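Thermotoga maritima TmcAL (Thermotoga maritima, PDB 5Y0T) belongs to the HIGH nucleotidyl transferase family of the HUP clan and holds adenosine-5'-rp-alpha-thio-triphosphate in a pocket of its fold. Local coordinates at residues Tyr119-Asp123 with Glu124-Phe128; His130-Leu133 with Lys134-Tyr137; Lys323-Val326 with Glu327-Thr331; Gly291-Arg294 with Asp295-Glu298; Thr306-Arg309 with Ile310-Leu313. All blocks are in the same frame, centred on the assembly; numbering follows the deposited sequence.

Contact 1. Residues Tyr119-Asp123 with Glu124-Phe128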
# COMPACT_ATOMS: atom_id res chain seq x y z
N TYR A 119 -6.74 34.09 -18.88
CA TYR A 119 -6.45 34.87 -17.68
C TYR A 119 -7.57 35.86 -17.39
O TYR A 119 -8.07 35.96 -16.26
CB TYR A 119 -5.11 35.60 -17.85
CG TYR A 119 -4.78 36.56 -16.73
CD1 TYR A 119 -4.71 36.14 -15.40
CD2 TYR A 119 -4.49 37.89 -17.01
CE1 TYR A 119 -4.40 37.03 -14.38
CE2 TYR A 119 -4.17 38.79 -16.00
CZ TYR A 119 -4.13 38.35 -14.69
OH TYR A 119 -3.81 39.25 -13.70
N GLU A 120 -7.99 36.62 -18.40
CA GLU A 120 -8.99 37.65 -18.17
C GLU A 120 -10.41 37.09 -18.08
O GLU A 120 -11.27 37.70 -17.45
CB GLU A 120 -8.90 38.70 -19.26
CG GLU A 120 -7.65 39.55 -19.11
CD GLU A 120 -7.56 40.62 -20.16
OE1 GLU A 120 -8.40 40.61 -21.09
OE2 GLU A 120 -6.66 41.47 -20.05
N GLN A 121 -10.63 35.92 -18.67
CA GLN A 121 -11.93 35.26 -18.60
C GLN A 121 -13.08 36.17 -19.06
O GLN A 121 -14.01 36.40 -18.30
CB GLN A 121 -12.20 34.76 -17.17
CG GLN A 121 -11.31 33.60 -16.70
CD GLN A 121 -11.72 32.28 -17.34
OE1 GLN A 121 -12.91 31.96 -17.41
NE2 GLN A 121 -10.74 31.51 -17.82
N PRO A 122 -13.02 36.69 -20.29
CA PRO A 122 -14.14 37.51 -20.75
C PRO A 122 -15.46 36.71 -20.76
O PRO A 122 -15.45 35.51 -21.03
CB PRO A 122 -13.73 37.91 -22.18
CG PRO A 122 -12.74 36.86 -22.60
CD PRO A 122 -12.01 36.47 -21.35
N ASP A 123 -16.58 37.38 -20.46
CA ASP A 123 -17.83 36.66 -20.20
C ASP A 123 -18.30 35.86 -21.41
O ASP A 123 -18.79 34.75 -21.24
CB ASP A 123 -18.94 37.61 -19.73
CG ASP A 123 -19.07 38.85 -20.59
OD1 ASP A 123 -18.43 38.90 -21.66
OD2 ASP A 123 -19.81 39.78 -20.20
N GLU A 124 -18.11 36.39 -22.62
CA GLU A 124 -18.45 35.63 -23.83
C GLU A 124 -17.69 34.30 -23.90
O GLU A 124 -18.26 33.29 -24.30
CB GLU A 124 -18.16 36.45 -25.10
CG GLU A 124 -18.65 37.90 -25.08
CD GLU A 124 -17.50 38.90 -24.86
OE1 GLU A 124 -16.82 38.84 -23.80
OE2 GLU A 124 -17.28 39.74 -25.77
N TYR A 125 -16.41 34.31 -23.52
CA TYR A 125 -15.65 33.05 -23.45
C TYR A 125 -16.24 32.12 -22.39
O TYR A 125 -16.43 30.93 -22.65
CB TYR A 125 -14.17 33.29 -23.13
CG TYR A 125 -13.49 32.01 -22.66
CD1 TYR A 125 -13.12 31.02 -23.57
CD2 TYR A 125 -13.24 31.77 -21.31
CE1 TYR A 125 -12.52 29.84 -23.16
CE2 TYR A 125 -12.64 30.59 -20.88
CZ TYR A 125 -12.28 29.64 -21.81
OH TYR A 125 -11.67 28.47 -21.41
N GLN A 126 -16.50 32.66 -21.20
CA GLN A 126 -17.08 31.86 -20.13
C GLN A 126 -18.43 31.27 -20.53
O GLN A 126 -18.71 30.11 -20.22
CB GLN A 126 -17.25 32.69 -18.86
CG GLN A 126 -15.95 33.16 -18.23
CD GLN A 126 -16.15 33.60 -16.79
OE1 GLN A 126 -16.11 34.79 -16.48
NE2 GLN A 126 -16.38 32.63 -15.90
N LYS A 127 -19.25 32.06 -21.21
CA LYS A 127 -20.55 31.57 -21.69
C LYS A 127 -20.37 30.38 -22.63
O LYS A 127 -21.03 29.36 -22.47
CB LYS A 127 -21.33 32.67 -22.42
CG LYS A 127 -21.66 33.89 -21.60
CD LYS A 127 -22.40 33.56 -20.31
CE LYS A 127 -22.56 34.80 -19.44
NZ LYS A 127 -23.10 35.96 -20.20
N PHE A 128 -19.47 30.51 -23.60
CA PHE A 128 -19.17 29.42 -24.52
C PHE A 128 -18.65 28.20 -23.77
O PHE A 128 -19.07 27.08 -24.02
CB PHE A 128 -18.13 29.85 -25.58
CG PHE A 128 -18.66 30.82 -26.60
CD1 PHE A 128 -19.97 30.74 -27.05
CD2 PHE A 128 -17.83 31.80 -27.13
CE1 PHE A 128 -20.45 31.63 -28.00
CE2 PHE A 128 -18.30 32.69 -28.07
CZ PHE A 128 -19.62 32.61 -28.51
O HOH W 1 -10.89 28.36 -18.82

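Contact 2. Residues His130-Leu133 with Lys134-Tyr137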
# COMPACT_ATOMS: atom_id res chain seq x y z
N HIS A 130 -19.07 27.29 -20.64
CA HIS A 130 -20.11 26.65 -19.84
C HIS A 130 -21.02 25.80 -20.72
O HIS A 130 -21.36 24.67 -20.36
CB HIS A 130 -20.91 27.72 -19.10
CG HIS A 130 -21.91 27.16 -18.13
ND1 HIS A 130 -21.73 25.95 -17.49
CD2 HIS A 130 -23.10 27.64 -17.69
CE1 HIS A 130 -22.76 25.71 -16.70
NE2 HIS A 130 -23.61 26.72 -16.81
N GLU A 131 -21.43 26.34 -21.87
CA GLU A 131 -22.26 25.59 -22.79
C GLU A 131 -21.61 24.28 -23.22
O GLU A 131 -22.26 23.23 -23.23
CB GLU A 131 -22.58 26.42 -24.03
CG GLU A 131 -23.53 27.55 -23.80
CD GLU A 131 -23.98 28.19 -25.09
OE1 GLU A 131 -23.61 27.66 -26.17
OE2 GLU A 131 -24.69 29.21 -25.04
N GLU A 132 -20.33 24.35 -23.57
CA GLU A 132 -19.61 23.17 -24.04
C GLU A 132 -19.47 22.13 -22.93
O GLU A 132 -19.61 20.93 -23.17
CB GLU A 132 -18.23 23.55 -24.58
CG GLU A 132 -18.27 24.48 -25.78
CD GLU A 132 -19.00 23.87 -26.98
OE1 GLU A 132 -18.86 22.66 -27.20
OE2 GLU A 132 -19.71 24.62 -27.69
N LEU A 133 -19.19 22.59 -21.71
CA LEU A 133 -19.14 21.68 -20.56
C LEU A 133 -20.51 21.03 -20.34
O LEU A 133 -20.60 19.81 -20.17
CB LEU A 133 -18.68 22.42 -19.30
CG LEU A 133 -17.23 22.91 -19.28
CD1 LEU A 133 -16.98 23.76 -18.05
CD2 LEU A 133 -16.24 21.75 -19.33
N LYS A 134 -21.56 21.84 -20.36
CA LYS A 134 -22.94 21.34 -20.27
C LYS A 134 -23.23 20.26 -21.31
O LYS A 134 -23.92 19.28 -21.01
CB LYS A 134 -23.94 22.47 -20.43
CG LYS A 134 -24.25 23.25 -19.17
CD LYS A 134 -25.64 23.90 -19.27
CE LYS A 134 -26.72 22.84 -19.41
NZ LYS A 134 -28.10 23.39 -19.25
N LYS A 135 -22.71 20.44 -22.52
CA LYS A 135 -22.89 19.48 -23.60
C LYS A 135 -22.19 18.15 -23.32
O LYS A 135 -22.38 17.16 -24.05
CB LYS A 135 -22.38 20.06 -24.93
CG LYS A 135 -23.47 20.64 -25.81
CD LYS A 135 -23.00 20.88 -27.24
CE LYS A 135 -22.27 22.20 -27.37
NZ LYS A 135 -22.06 22.55 -28.80
N GLY A 136 -21.36 18.12 -22.29
CA GLY A 136 -20.71 16.89 -21.87
C GLY A 136 -19.28 16.71 -22.33
O GLY A 136 -18.68 15.66 -22.09
N TYR A 137 -18.71 17.71 -23.00
CA TYR A 137 -17.33 17.60 -23.43
C TYR A 137 -16.39 17.71 -22.22
O TYR A 137 -16.73 18.36 -21.23
CB TYR A 137 -16.98 18.69 -24.47
CG TYR A 137 -17.59 18.46 -25.84
CD1 TYR A 137 -17.28 17.32 -26.58
CD2 TYR A 137 -18.44 19.40 -26.41
CE1 TYR A 137 -17.83 17.12 -27.83
CE2 TYR A 137 -18.99 19.20 -27.67
CZ TYR A 137 -18.68 18.06 -28.37
OH TYR A 137 -19.23 17.86 -29.62
O HOH W 2 -18.36 18.02 -19.37

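Contact 3. Residues Lys323-Val326 with Glu327-Thr331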
# COMPACT_ATOMS: atom_id res chain seq x y z
N LYS A 323 -7.68 15.79 -2.08
CA LYS A 323 -8.24 16.92 -2.82
C LYS A 323 -7.93 18.25 -2.15
O LYS A 323 -7.63 19.24 -2.83
CB LYS A 323 -9.75 16.73 -2.99
CG LYS A 323 -10.10 15.59 -3.94
CD LYS A 323 -11.62 15.40 -4.13
CE LYS A 323 -11.91 14.56 -5.38
NZ LYS A 323 -13.27 13.95 -5.39
N GLU A 324 -8.00 18.29 -0.83
CA GLU A 324 -7.74 19.53 -0.10
C GLU A 324 -6.28 19.98 -0.24
O GLU A 324 -5.98 21.17 -0.39
CB GLU A 324 -8.11 19.38 1.37
CG GLU A 324 -7.88 20.65 2.19
CD GLU A 324 -8.45 20.57 3.59
OE1 GLU A 324 -9.08 19.53 3.93
OE2 GLU A 324 -8.28 21.54 4.36
N PHE A 325 -5.36 19.02 -0.18
CA PHE A 325 -3.93 19.27 -0.30
C PHE A 325 -3.58 19.83 -1.68
O PHE A 325 -2.83 20.81 -1.80
CB PHE A 325 -3.17 17.97 -0.01
CG PHE A 325 -1.71 18.01 -0.36
CD1 PHE A 325 -0.83 18.82 0.33
CD2 PHE A 325 -1.22 17.18 -1.36
CE1 PHE A 325 0.52 18.83 0.01
CE2 PHE A 325 0.13 17.18 -1.68
CZ PHE A 325 1.00 18.00 -1.00
N VAL A 326 -4.14 19.24 -2.73
CA VAL A 326 -3.86 19.73 -4.09
C VAL A 326 -4.52 21.11 -4.31
O VAL A 326 -3.94 21.99 -4.95
CB VAL A 326 -4.33 18.74 -5.18
CG1 VAL A 326 -4.14 19.33 -6.56
CG2 VAL A 326 -3.56 17.45 -5.07
N GLU A 327 -5.71 21.30 -3.74
CA GLU A 327 -6.38 22.59 -3.86
C GLU A 327 -5.53 23.71 -3.24
O GLU A 327 -5.37 24.77 -3.83
CB GLU A 327 -7.76 22.55 -3.20
CG GLU A 327 -8.47 23.90 -3.19
CD GLU A 327 -8.86 24.36 -4.59
OE1 GLU A 327 -8.93 23.50 -5.50
OE2 GLU A 327 -9.09 25.57 -4.78
N LYS A 328 -5.01 23.47 -2.04
CA LYS A 328 -4.13 24.44 -1.41
C LYS A 328 -2.83 24.63 -2.18
O LYS A 328 -2.33 25.76 -2.32
CB LYS A 328 -3.82 24.03 0.03
CG LYS A 328 -4.95 24.27 1.02
CD LYS A 328 -4.48 24.06 2.46
CE LYS A 328 -3.39 25.07 2.84
NZ LYS A 328 -2.96 24.96 4.27
N SER A 329 -2.26 23.54 -2.68
CA SER A 329 -1.02 23.65 -3.45
C SER A 329 -1.25 24.44 -4.74
O SER A 329 -0.37 25.19 -5.18
CB SER A 329 -0.45 22.27 -3.78
OG SER A 329 -0.16 21.52 -2.61
N ASN A 330 -2.42 24.30 -5.35
CA ASN A 330 -2.69 24.98 -6.62
C ASN A 330 -3.16 26.42 -6.45
O ASN A 330 -3.36 27.14 -7.43
CB ASN A 330 -3.73 24.18 -7.42
CG ASN A 330 -3.12 22.97 -8.09
OD1 ASN A 330 -1.88 22.83 -8.10
ND2 ASN A 330 -3.96 22.11 -8.68
N THR A 331 -3.33 26.82 -5.20
CA THR A 331 -3.70 28.18 -4.81
C THR A 331 -2.46 28.92 -4.29
O THR A 331 -2.08 29.97 -4.79
CB THR A 331 -4.81 28.18 -3.74
OG1 THR A 331 -5.96 27.52 -4.25
CG2 THR A 331 -5.19 29.61 -3.36

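Contact 4. Residues Gly291-Arg294 with Asp295-Glu298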
# COMPACT_ATOMS: atom_id res chain seq x y z
N GLY A 291 -5.62 -8.90 -13.05
CA GLY A 291 -4.48 -9.51 -12.39
C GLY A 291 -3.12 -8.87 -12.66
O GLY A 291 -2.12 -9.32 -12.12
N SER A 292 -3.09 -7.85 -13.51
CA SER A 292 -1.86 -7.08 -13.74
C SER A 292 -2.21 -5.63 -13.96
O SER A 292 -3.32 -5.31 -14.40
CB SER A 292 -1.09 -7.61 -14.95
OG SER A 292 -1.73 -7.23 -16.16
N TYR A 293 -1.26 -4.75 -13.67
CA TYR A 293 -1.46 -3.32 -13.78
C TYR A 293 -1.70 -2.94 -15.23
O TYR A 293 -2.47 -2.02 -15.53
CB TYR A 293 -0.25 -2.58 -13.20
CG TYR A 293 -0.43 -1.08 -13.11
CD1 TYR A 293 -1.54 -0.53 -12.48
CD2 TYR A 293 0.51 -0.22 -13.65
CE1 TYR A 293 -1.70 0.86 -12.40
CE2 TYR A 293 0.36 1.15 -13.58
CZ TYR A 293 -0.74 1.68 -12.95
OH TYR A 293 -0.86 3.06 -12.88
N ARG A 294 -1.05 -3.66 -16.14
CA ARG A 294 -1.30 -3.42 -17.56
C ARG A 294 -2.78 -3.68 -17.87
O ARG A 294 -3.43 -2.88 -18.53
CB ARG A 294 -0.40 -4.30 -18.44
CG ARG A 294 -0.45 -3.94 -19.92
CD ARG A 294 0.18 -5.01 -20.81
NE ARG A 294 -0.63 -6.23 -20.84
CZ ARG A 294 -1.70 -6.40 -21.62
NH1 ARG A 294 -2.10 -5.43 -22.43
NH2 ARG A 294 -2.37 -7.55 -21.58
N ASP A 295 -3.30 -4.80 -17.38
CA ASP A 295 -4.72 -5.11 -17.61
C ASP A 295 -5.60 -4.12 -16.85
O ASP A 295 -6.67 -3.73 -17.34
CB ASP A 295 -5.04 -6.55 -17.19
CG ASP A 295 -4.42 -7.58 -18.12
OD1 ASP A 295 -3.93 -7.20 -19.21
OD2 ASP A 295 -4.42 -8.78 -17.77
N PHE A 296 -5.17 -3.74 -15.64
CA PHE A 296 -5.88 -2.73 -14.85
C PHE A 296 -6.10 -1.45 -15.65
O PHE A 296 -7.21 -0.93 -15.72
CB PHE A 296 -5.11 -2.40 -13.57
CG PHE A 296 -5.68 -1.24 -12.79
CD1 PHE A 296 -5.11 0.02 -12.86
CD2 PHE A 296 -6.78 -1.43 -11.95
CE1 PHE A 296 -5.62 1.08 -12.13
CE2 PHE A 296 -7.30 -0.37 -11.20
CZ PHE A 296 -6.72 0.89 -11.30
N LEU A 297 -5.02 -0.94 -16.23
CA LEU A 297 -5.05 0.31 -16.99
C LEU A 297 -6.03 0.21 -18.16
O LEU A 297 -6.83 1.12 -18.39
CB LEU A 297 -3.65 0.67 -17.49
CG LEU A 297 -2.67 1.18 -16.42
CD1 LEU A 297 -1.29 1.49 -17.02
CD2 LEU A 297 -3.22 2.41 -15.72
N GLU A 298 -5.99 -0.91 -18.88
CA GLU A 298 -6.91 -1.13 -20.00
C GLU A 298 -8.36 -1.23 -19.52
O GLU A 298 -9.27 -0.75 -20.19
CB GLU A 298 -6.52 -2.40 -20.76
CG GLU A 298 -5.20 -2.29 -21.51
CD GLU A 298 -5.27 -1.38 -22.73
OE1 GLU A 298 -6.39 -1.10 -23.22
OE2 GLU A 298 -4.20 -0.94 -23.19
O HOH W 3 -5.91 -9.51 -15.78

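Contact 5. Residues Thr306-Arg309 with Ile310-Leu313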
# COMPACT_ATOMS: atom_id res chain seq x y z
N THR A 306 -7.67 9.28 -20.92
CA THR A 306 -6.33 8.97 -21.42
C THR A 306 -5.56 8.09 -20.44
O THR A 306 -5.86 8.07 -19.24
CB THR A 306 -5.52 10.24 -21.68
OG1 THR A 306 -5.21 10.85 -20.43
CG2 THR A 306 -6.32 11.21 -22.55
N PHE A 307 -4.57 7.36 -20.94
CA PHE A 307 -3.73 6.54 -20.08
C PHE A 307 -2.99 7.40 -19.07
O PHE A 307 -2.83 7.01 -17.92
CB PHE A 307 -2.74 5.72 -20.92
CG PHE A 307 -3.36 4.49 -21.53
CD1 PHE A 307 -3.79 3.44 -20.72
CD2 PHE A 307 -3.52 4.38 -22.90
CE1 PHE A 307 -4.37 2.31 -21.28
CE2 PHE A 307 -4.10 3.25 -23.47
CZ PHE A 307 -4.53 2.22 -22.66
N SER A 308 -2.55 8.59 -19.49
CA SER A 308 -1.80 9.47 -18.61
C SER A 308 -2.64 9.95 -17.44
O SER A 308 -2.15 10.10 -16.32
CB SER A 308 -1.24 10.66 -19.38
OG SER A 308 -0.07 10.29 -20.08
N ARG A 309 -3.92 10.22 -17.70
CA ARG A 309 -4.81 10.62 -16.63
C ARG A 309 -4.98 9.46 -15.64
O ARG A 309 -4.90 9.67 -14.43
CB ARG A 309 -6.17 11.06 -17.18
CG ARG A 309 -7.16 11.48 -16.11
CD ARG A 309 -8.43 12.05 -16.75
NE ARG A 309 -9.48 12.34 -15.77
CZ ARG A 309 -10.73 12.67 -16.09
NH1 ARG A 309 -11.09 12.77 -17.36
NH2 ARG A 309 -11.61 12.91 -15.13
N ILE A 310 -5.20 8.25 -16.16
CA ILE A 310 -5.35 7.10 -15.26
C ILE A 310 -4.07 6.81 -14.47
O ILE A 310 -4.13 6.56 -13.27
CB ILE A 310 -5.76 5.82 -16.02
CG1 ILE A 310 -6.99 6.06 -16.89
CG2 ILE A 310 -6.03 4.69 -15.04
CD1 ILE A 310 -8.11 6.75 -16.14
N ARG A 311 -2.92 6.85 -15.14
CA ARG A 311 -1.64 6.63 -14.46
C ARG A 311 -1.37 7.70 -13.40
O ARG A 311 -0.84 7.38 -12.33
CB ARG A 311 -0.48 6.60 -15.47
CG ARG A 311 -0.45 5.35 -16.38
CD ARG A 311 0.81 5.35 -17.26
NE ARG A 311 0.89 6.52 -18.14
CZ ARG A 311 0.87 6.47 -19.47
NH1 ARG A 311 0.79 5.32 -20.11
NH2 ARG A 311 0.95 7.60 -20.16
N ARG A 312 -1.71 8.95 -13.68
CA ARG A 312 -1.57 10.01 -12.67
C ARG A 312 -2.45 9.69 -11.46
O ARG A 312 -2.00 9.81 -10.33
CB ARG A 312 -1.94 11.40 -13.23
CG ARG A 312 -0.84 12.10 -14.02
CD ARG A 312 -1.22 13.56 -14.41
NE ARG A 312 -2.31 13.63 -15.36
CZ ARG A 312 -2.14 13.71 -16.67
NH1 ARG A 312 -0.91 13.72 -17.18
NH2 ARG A 312 -3.19 13.76 -17.48
N LEU A 313 -3.69 9.28 -11.71
CA LEU A 313 -4.59 8.95 -10.60
C LEU A 313 -4.07 7.79 -9.74
O LEU A 313 -4.30 7.76 -8.53
CB LEU A 313 -5.99 8.62 -11.12
CG LEU A 313 -6.82 9.81 -11.61
CD1 LEU A 313 -8.17 9.33 -12.16
CD2 LEU A 313 -7.03 10.81 -10.49
O HOH W 4 -3.86 13.37 -20.26

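Contact 1. Residues Tyr119-Asp123 with Glu124-Phe128
Between Gln121 and Gln126 the chain leaves one helix and starts the next. Helix 108-120 ends where Gln121 takes a positive phi of 53°, and Pro122 then occupies the N-cap of helix 123-134. The new helix opens with two backbone bonds: Gln126 N gives to Pro122 O at 3.0 Å, and Lys127 N gives to Asp123 O at 2.7 Å. Proline suits this place because its ring fixes phi and it needs no N-H partner before the first turn. Its CG rests 3.9 Å from Tyr125 CB.

The Gln121 chain, bent at chi2 (-75°), folds back so that its amide stands steeply to the Tyr125 ring, with OE1 at the ring edge. Gln121 NE2 bonds to Leu118 O, and a water at 2.7 Å from Tyr125 OH accepts a weak bond from the same NE2. Tyr125 is buried, its side chain packing on Leu118 and Arg143.

On the outer side, Asp123 OD1 takes a weak bond from Glu124 N and lies 2.7 Å from Glu124 OE1. The two carboxylates are almost perpendicular, and such closeness of like charges would probably raise the proton affinity of at least one.

A short helix-to-helix connection of this kind, with positive phi at the exit and a proline at the next N-cap, links two consecutive helices at the surface, 108-120 and 123-134, with hardly any loop between them.

Contact 2. Residues His130-Leu133 with Lys134-Tyr137
Lys134 sets its CG over one face of the His130 imidazole, one turn back in the helix, while Glu132 runs beside both Lys135 and Tyr137. These pairs flank a Schellman motif that ends helix 123-134. Gly136, with phi 99°, is the first residue to leave helical angles; a side chain there would be pressed against the preceding carbonyl oxygen, so glycine fits. Two bonds point back into the last turn: Gly136 N to Leu133 O at 2.8 Å, and a weak one from Tyr137 N to Glu132 O.

The His130 ring is swung against Lys134 because its CG stands anti to the backbone N (chi1 -174°). Lys134 CG then sits 3.8 Å from His130 CE1, a CH-pi contact. Lysine serves well here: its first methylenes can pack on the ring while the ammonium end leads away from it.

Glu132 is bent at chi2, and its carboxylate lies beside the Lys135 chain, the two pointing the same way. Lys135 NZ reaches Glu132 OE2 at 3.3 Å, a salt bridge whose hydrogen bond is weak. The stronger partner of that carboxylate is Arg149 of helix 139-153, which also pairs with Glu131 and probably compensates the charge of the buried Glu132. The Tyr137 ring lies beside the same carboxylate with the two planes only 18° apart, Glu132 OE1 coming 3.4 Å from Tyr137 CD2, and it meets Tyr145 edge-to-face.

Across the turn, one water donates both to Leu133 O at 3.0 Å and to Tyr137 O at 2.5 Å.

Contact 3. Residues Lys323-Val326 with Glu327-Thr331
Ser329 grips the carbonyl of Phe325 twice, and this is the tight side of the contact in helix 323-332. Its backbone N and its hydroxyl OG both give to Phe325 O at 2.9 Å, arriving from opposite faces of the carbonyl plane. The hydroxyl can do so because OG stands anti to the carbonyl carbon (chi1 -60°), leaning back along the helix. The same OG lies over one face of the Phe325 ring, 3.8 Å from CE1 and offset toward the rim. A small polar residue suits this buried site: it takes little room and pays for its hydroxyl inside its own helix.

Next to it Val326 and Asn330 lie side by side, Val326 CG1 being 3.5 Å from Asn330 ND2. The amide is used outside the pair, ND2 giving to Gln77 OE1, while the valine fills space against Gln77, His273 and Val321.

The other side is looser. Glu324 and Glu327 are exposed, and Glu324 OE2 stays 6.3 Å from Lys328 NZ, which instead pairs with Asp380. Near the end, Thr331 OG1 turns back to give to Glu327 O at 2.8 Å, settling its hydroxyl within the last turn.

The buried face of the helix packs on two neighbours: Phe325 and Ser329 touch helix 381-399, on Leu390 and Leu383 among others, and also Val73 of helix 72-75, whose Phe74 meets Ser329 and Asn330.

Contact 4. Residues Gly291-Arg294 with Asp295-Glu298
Tyr293 and Phe296 both carry their rings anti to the backbone N (chi1 -173° and 173°), which throws them to the same side of the helix. There they meet rim to rim, Tyr293 CE1 being 3.5 Å from Phe296 CD1, with planes only 17° apart and neither ring over the other. Leu297 approaches differently: its CG stands 4.1 Å from the centroid of the Tyr293 ring, over the face, a CH-pi contact, while CD2 comes 3.7 Å from Tyr293 OH.

Ser292 is the N-cap of helix 293-300. Its OG, placed between its own backbone N and carbonyl carbon, accepts from Asp295 N at 3.1 Å, closing the first turn where a helix has spare N-H groups. Serine, short and with an accepting hydroxyl, is a natural residue for this role. Asp295, an acid favoured near a helix N-terminus, is held further by a water that gives to its OD2 at 2.6 Å and accepts from Gly291 N.

Arg294, bent at chi3, brings NH2 to 2.9 Å from Asp295 OD1. The oxygen lies over the guanidinium face, far from its plane, so this salt bridge works through charge, without an aligned N-H.

The aromatic side turns inward: Phe296 meets the ring of Phe283 edge-to-face and touches Cys286, whose disulfide to Cys299 ties helix 279-289 to helix 293-300, and Tyr293 reaches Leu257 and Ala314.

Contact 5. Residues Thr306-Arg309 with Ile310-Leu313
Phe307 O receives the N-H of Arg311 at 2.8 Å, the shortest of the four backbone bonds that span 306-309 and 310-313; the others join Ile310, Arg312 and Leu313 to the residues four places earlier. They build the first turns of helix 307-318, which opens with a threonine N-cap. Thr306 OG1 accepts from Arg309 N at 3.1 Å, satisfying an N-H that has no earlier carbonyl in the helix. Threonine, with its accepting hydroxyl, serves well at such a start.

Two arginines fold back along the helix toward that start. Arg311, bent at chi3 (-60°), sets one guanidinium face above Phe307 CB, while NH2 makes a weak bond to Ser308 OG at 2.9 Å. Its main polar partner lies outside, NE giving to Arg44 O. Arg312 has the same bend, which places its guanidinium centrally over Ser308 O, 3.6 Å above; the oxygen lies over the flat face, so no N-H is directed at it, and NH1 bonds to Gln43 O. Arg309 instead runs extended to a salt bridge with Glu277. Length suits all three: each charge reaches a partner elsewhere in the fold, and CG of Arg311 and of Arg312 lies against a carbonyl oxygen one turn back.

Ile310 and Leu313 supply the apolar face, Ile310 against Leu297, Val300 and Leu279, and Leu313 against Leu279 and Phe283. At the guanidinium edge, in its plane, a water accepts from Arg312 NH2 at 2.9 Å and also pairs with Thr306 OG1 at 2.9 Å.

Overall arrangement
Along the chain the order is contact 1, contact 2, contact 4, contact 5, contact 3. Contacts 1 and 2 mark the two ends of helix 123-134, their centres about 14 Å apart, on the surface about 28 Å from the chain's centre. The other three belong to consecutive helices, 293-300, 307-318 and 323-332. Contacts 4 and 5 touch directly, Leu297 CD2 lying 3.7 Å from Ile310 CG2, whereas contact 3 stays about 8 Å from contact 5 at the nearest atoms. Contacts 1 and 4 are farthest apart, about 40 Å between centres. All five are local contacts within helices or at their ends: two bound one surface helix, and three follow successive helices late in the chain.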